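Local coordinates for xylanase inhibitor TL-XI (Triticum aestivum, PDB 3G7M), which inhibits xylanases noncompetitively and, as a small thaumatin-like protein of wheat, is probably involved in plant defence, at residues Ala1-Asn7 with Ala34-Thr40. The protein carries 4 engineered substitutions. Residues are numbered along the deposited sequence.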
ATOM      1  N   ALA A   1      -7.297  10.501   6.915  1.00 25.22           N
ATOM      2  CA  ALA A   1      -8.757  10.509   7.238  1.00 24.76           C
ATOM      3  C   ALA A   1      -9.573  10.344   5.926  1.00 24.13           C
ATOM      4  O   ALA A   1      -9.640  11.281   5.139  1.00 24.21           O
ATOM      5  CB  ALA A   1      -9.139  11.829   8.015  1.00 24.46           C
ATOM      6  N   PRO A   2     -10.184   9.152   5.679  1.00 23.49           N
ATOM      7  CA  PRO A   2     -10.210   7.879   6.432  1.00 22.79           C
ATOM      8  C   PRO A   2      -9.035   6.935   6.172  1.00 22.18           C
ATOM      9  O   PRO A   2      -8.701   6.115   7.050  1.00 22.57           O
ATOM     10  CB  PRO A   2     -11.502   7.215   5.943  1.00 22.77           C
ATOM     11  CG  PRO A   2     -11.748   7.790   4.623  1.00 23.35           C
ATOM     12  CD  PRO A   2     -11.323   9.222   4.731  1.00 23.56           C
ATOM     13  N   LEU A   3      -8.442   7.010   4.981  1.00 22.00           N
ATOM     14  CA  LEU A   3      -7.170   6.287   4.684  1.00 22.00           C
ATOM     15  C   LEU A   3      -5.989   7.250   4.412  1.00 21.80           C
ATOM     16  O   LEU A   3      -6.118   8.226   3.663  1.00 22.00           O
ATOM     17  CB  LEU A   3      -7.337   5.326   3.505  1.00 21.78           C
ATOM     18  CG  LEU A   3      -6.069   4.575   3.042  1.00 21.46           C
ATOM     19  CD1 LEU A   3      -5.718   3.554   4.055  1.00 22.00           C
ATOM     20  CD2 LEU A   3      -6.271   3.894   1.682  1.00 22.00           C
ATOM     21  N   THR A   4      -4.847   6.987   5.030  1.00 20.79           N
ATOM     22  CA  THR A   4      -3.713   7.882   4.886  1.00 19.68           C
ATOM     23  C   THR A   4      -2.502   7.022   4.628  1.00 19.19           C
ATOM     24  O   THR A   4      -2.224   6.103   5.389  1.00 19.75           O
ATOM     25  CB  THR A   4      -3.508   8.765   6.170  1.00 20.04           C
ATOM     26  OG1 THR A   4      -4.766   9.300   6.612  1.00 18.82           O
ATOM     27  CG2 THR A   4      -2.517   9.932   5.923  1.00 19.66           C
ATOM     28  N   ILE A   5      -1.784   7.303   3.549  1.00 18.43           N
ATOM     29  CA  ILE A   5      -0.506   6.616   3.261  1.00 17.74           C
ATOM     30  C   ILE A   5       0.670   7.582   3.427  1.00 17.31           C
ATOM     31  O   ILE A   5       0.763   8.586   2.735  1.00 17.71           O
ATOM     32  CB  ILE A   5      -0.503   5.969   1.857  1.00 17.91           C
ATOM     33  CG1 ILE A   5      -1.570   4.875   1.776  1.00 16.72           C
ATOM     34  CG2 ILE A   5       0.871   5.423   1.496  1.00 17.15           C
ATOM     35  CD1 ILE A   5      -2.067   4.655   0.363  1.00 16.98           C
ATOM     36  N   THR A   6       1.547   7.275   4.374  1.00 17.07           N
ATOM     37  CA  THR A   6       2.632   8.167   4.773  1.00 16.81           C
ATOM     38  C   THR A   6       3.990   7.577   4.383  1.00 17.15           C
ATOM     39  O   THR A   6       4.251   6.379   4.557  1.00 16.71           O
ATOM     40  CB  THR A   6       2.604   8.439   6.293  1.00 16.28           C
ATOM     41  OG1 THR A   6       1.309   8.949   6.672  1.00 16.66           O
ATOM     42  CG2 THR A   6       3.679   9.427   6.697  1.00 15.44           C
ATOM     43  N   ASN A   7       4.852   8.440   3.852  1.00 17.77           N
ATOM     44  CA  ASN A   7       6.228   8.061   3.520  1.00 18.05           C
ATOM     45  C   ASN A   7       7.242   8.582   4.537  1.00 17.68           C
ATOM     46  O   ASN A   7       7.487   9.796   4.596  1.00 17.41           O
ATOM     47  CB  ASN A   7       6.576   8.536   2.107  1.00 17.99           C
ATOM     48  CG  ASN A   7       7.981   8.191   1.714  1.00 17.26           C
ATOM     49  OD1 ASN A   7       8.535   7.193   2.182  1.00 17.36           O
ATOM     50  ND2 ASN A   7       8.570   9.016   0.846  1.00 18.80           N
ATOM     51  N   ALA A  34       5.950  13.188   3.233  1.00 17.60           N
ATOM     52  CA  ALA A  34       4.634  13.493   2.684  1.00 17.50           C
ATOM     53  C   ALA A  34       3.645  12.348   2.825  1.00 17.49           C
ATOM     54  O   ALA A  34       4.026  11.182   2.856  1.00 17.60           O
ATOM     55  CB  ALA A  34       4.756  13.904   1.242  1.00 17.92           C
ATOM     56  N   SER A  35       2.370  12.705   2.911  1.00 17.41           N
ATOM     57  CA  SER A  35       1.298  11.744   3.069  1.00 17.05           C
ATOM     58  C   SER A  35       0.286  11.884   1.942  1.00 17.21           C
ATOM     59  O   SER A  35       0.184  12.940   1.292  1.00 17.51           O
ATOM     60  CB  SER A  35       0.596  11.976   4.399  1.00 17.14           C
ATOM     61  OG  SER A  35       1.551  12.081   5.459  1.00 17.86           O
ATOM     62  N   TRP A  36      -0.483  10.822   1.726  1.00 17.14           N
ATOM     63  CA  TRP A  36      -1.557  10.837   0.745  1.00 17.15           C
ATOM     64  C   TRP A  36      -2.903  10.492   1.379  1.00 17.14           C
ATOM     65  O   TRP A  36      -3.115   9.380   1.795  1.00 17.65           O
ATOM     66  CB  TRP A  36      -1.214   9.891  -0.394  1.00 16.91           C
ATOM     67  CG  TRP A  36      -2.149   9.928  -1.561  1.00 17.30           C
ATOM     68  CD1 TRP A  36      -2.938  10.967  -1.958  1.00 17.40           C
ATOM     69  CD2 TRP A  36      -2.368   8.873  -2.505  1.00 18.02           C
ATOM     70  NE1 TRP A  36      -3.652  10.619  -3.083  1.00 17.15           N
ATOM     71  CE2 TRP A  36      -3.312   9.341  -3.442  1.00 17.26           C
ATOM     72  CE3 TRP A  36      -1.862   7.565  -2.643  1.00 18.00           C
ATOM     73  CZ2 TRP A  36      -3.755   8.561  -4.499  1.00 17.44           C
ATOM     74  CZ3 TRP A  36      -2.301   6.789  -3.693  1.00 16.95           C
ATOM     75  CH2 TRP A  36      -3.240   7.288  -4.608  1.00 18.12           C
ATOM     76  N   SER A  37      -3.811  11.461   1.459  1.00 17.77           N
ATOM     77  CA  SER A  37      -5.121  11.233   2.084  1.00 17.43           C
ATOM     78  C   SER A  37      -6.074  10.641   1.082  1.00 17.62           C
ATOM     79  O   SER A  37      -6.259  11.156  -0.008  1.00 17.57           O
ATOM     80  CB  SER A  37      -5.686  12.533   2.635  1.00 17.49           C
ATOM     81  OG  SER A  37      -4.777  13.127   3.553  1.00 16.42           O
ATOM     82  N   LEU A  38      -6.678   9.538   1.457  1.00 18.60           N
ATOM     83  CA  LEU A  38      -7.545   8.837   0.554  1.00 19.78           C
ATOM     84  C   LEU A  38      -8.929   8.632   1.140  1.00 20.41           C
ATOM     85  O   LEU A  38      -9.110   8.552   2.351  1.00 19.91           O
ATOM     86  CB  LEU A  38      -6.903   7.512   0.155  1.00 19.80           C
ATOM     87  CG  LEU A  38      -5.864   7.661  -0.970  1.00 20.50           C
ATOM     88  CD1 LEU A  38      -4.927   6.481  -0.998  1.00 21.23           C
ATOM     89  CD2 LEU A  38      -6.583   7.827  -2.324  1.00 21.61           C
ATOM     90  N   ASP A  39      -9.909   8.564   0.253  1.00 21.82           N
ATOM     91  CA  ASP A  39     -11.265   8.243   0.638  1.00 22.05           C
ATOM     92  C   ASP A  39     -11.530   6.723   0.420  1.00 22.34           C
ATOM     93  O   ASP A  39     -11.030   6.142  -0.566  1.00 22.72           O
ATOM     94  CB  ASP A  39     -12.192   9.122  -0.179  1.00 22.00           C
ATOM     95  CG  ASP A  39     -13.486   9.348   0.491  1.00 22.18           C
ATOM     96  OD1 ASP A  39     -13.868   8.457   1.319  1.00 22.57           O
ATOM     97  OD2 ASP A  39     -14.153  10.358   0.153  1.00 22.75           O
ATOM     98  N   THR A  40     -12.277   6.076   1.336  1.00 22.30           N
ATOM     99  CA  THR A  40     -12.470   4.601   1.280  1.00 22.31           C
ATOM    100  C   THR A  40     -13.851   4.186   0.800  1.00 22.00           C
ATOM    101  O   THR A  40     -14.847   4.794   1.190  1.00 22.00           O
ATOM    102  CB  THR A  40     -12.332   3.942   2.647  1.00 22.25           C
ATOM    103  OG1 THR A  40     -13.196   4.610   3.579  1.00 23.53           O
ATOM    104  CG2 THR A  40     -10.928   4.000   3.139  1.00 22.62           C
TER
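Strands 3-7 and 35-38 run antiparallel, at 170° and 4.5 Å between axes. Leu3 and Leu38 form a hydrogen-bonded pair, with Leu3 N to Leu38 O at 3.1 Å and Leu38 N to Leu3 O at 2.6 Å. Ile5 and Trp36 form the next, with Ile5 N to Trp36 O at 3.0 Å and Trp36 N to Ile5 O at 2.8 Å. Asn7 N to Ala34 O, 3.0 Å, extends the ladder by one bond. CA-H...O contacts, such as Ser35 CA to Ile5 O at 3.2 Å, lie between these bonds.

The face with Leu3, Ile5, Trp36 and Leu38 is apolar. Ile5 CD1 lies 3.7 Å from Leu38 CD1 and 4.2 Å from Trp36 CE3. Leu3 and Ile5 also touch Ile48 of the facing sheet. The other face carries Thr4, Thr6, Ser35 and Ser37. Thr6 OG1 and Ser35 OG make a weak hydrogen bond at 3.4 Å; Thr6 OG1 also bonds Gln146. Before strand 3-7, Pro2, after a cis peptide bond, sets its CG 3.6 Å from Thr40 OG1.

Strand 35-38 edges its sheet, and strand 145-149 flanks strand 3-7 across from it. Two sheets packed through an apolar core form the beta-sandwich of the thaumatin fold.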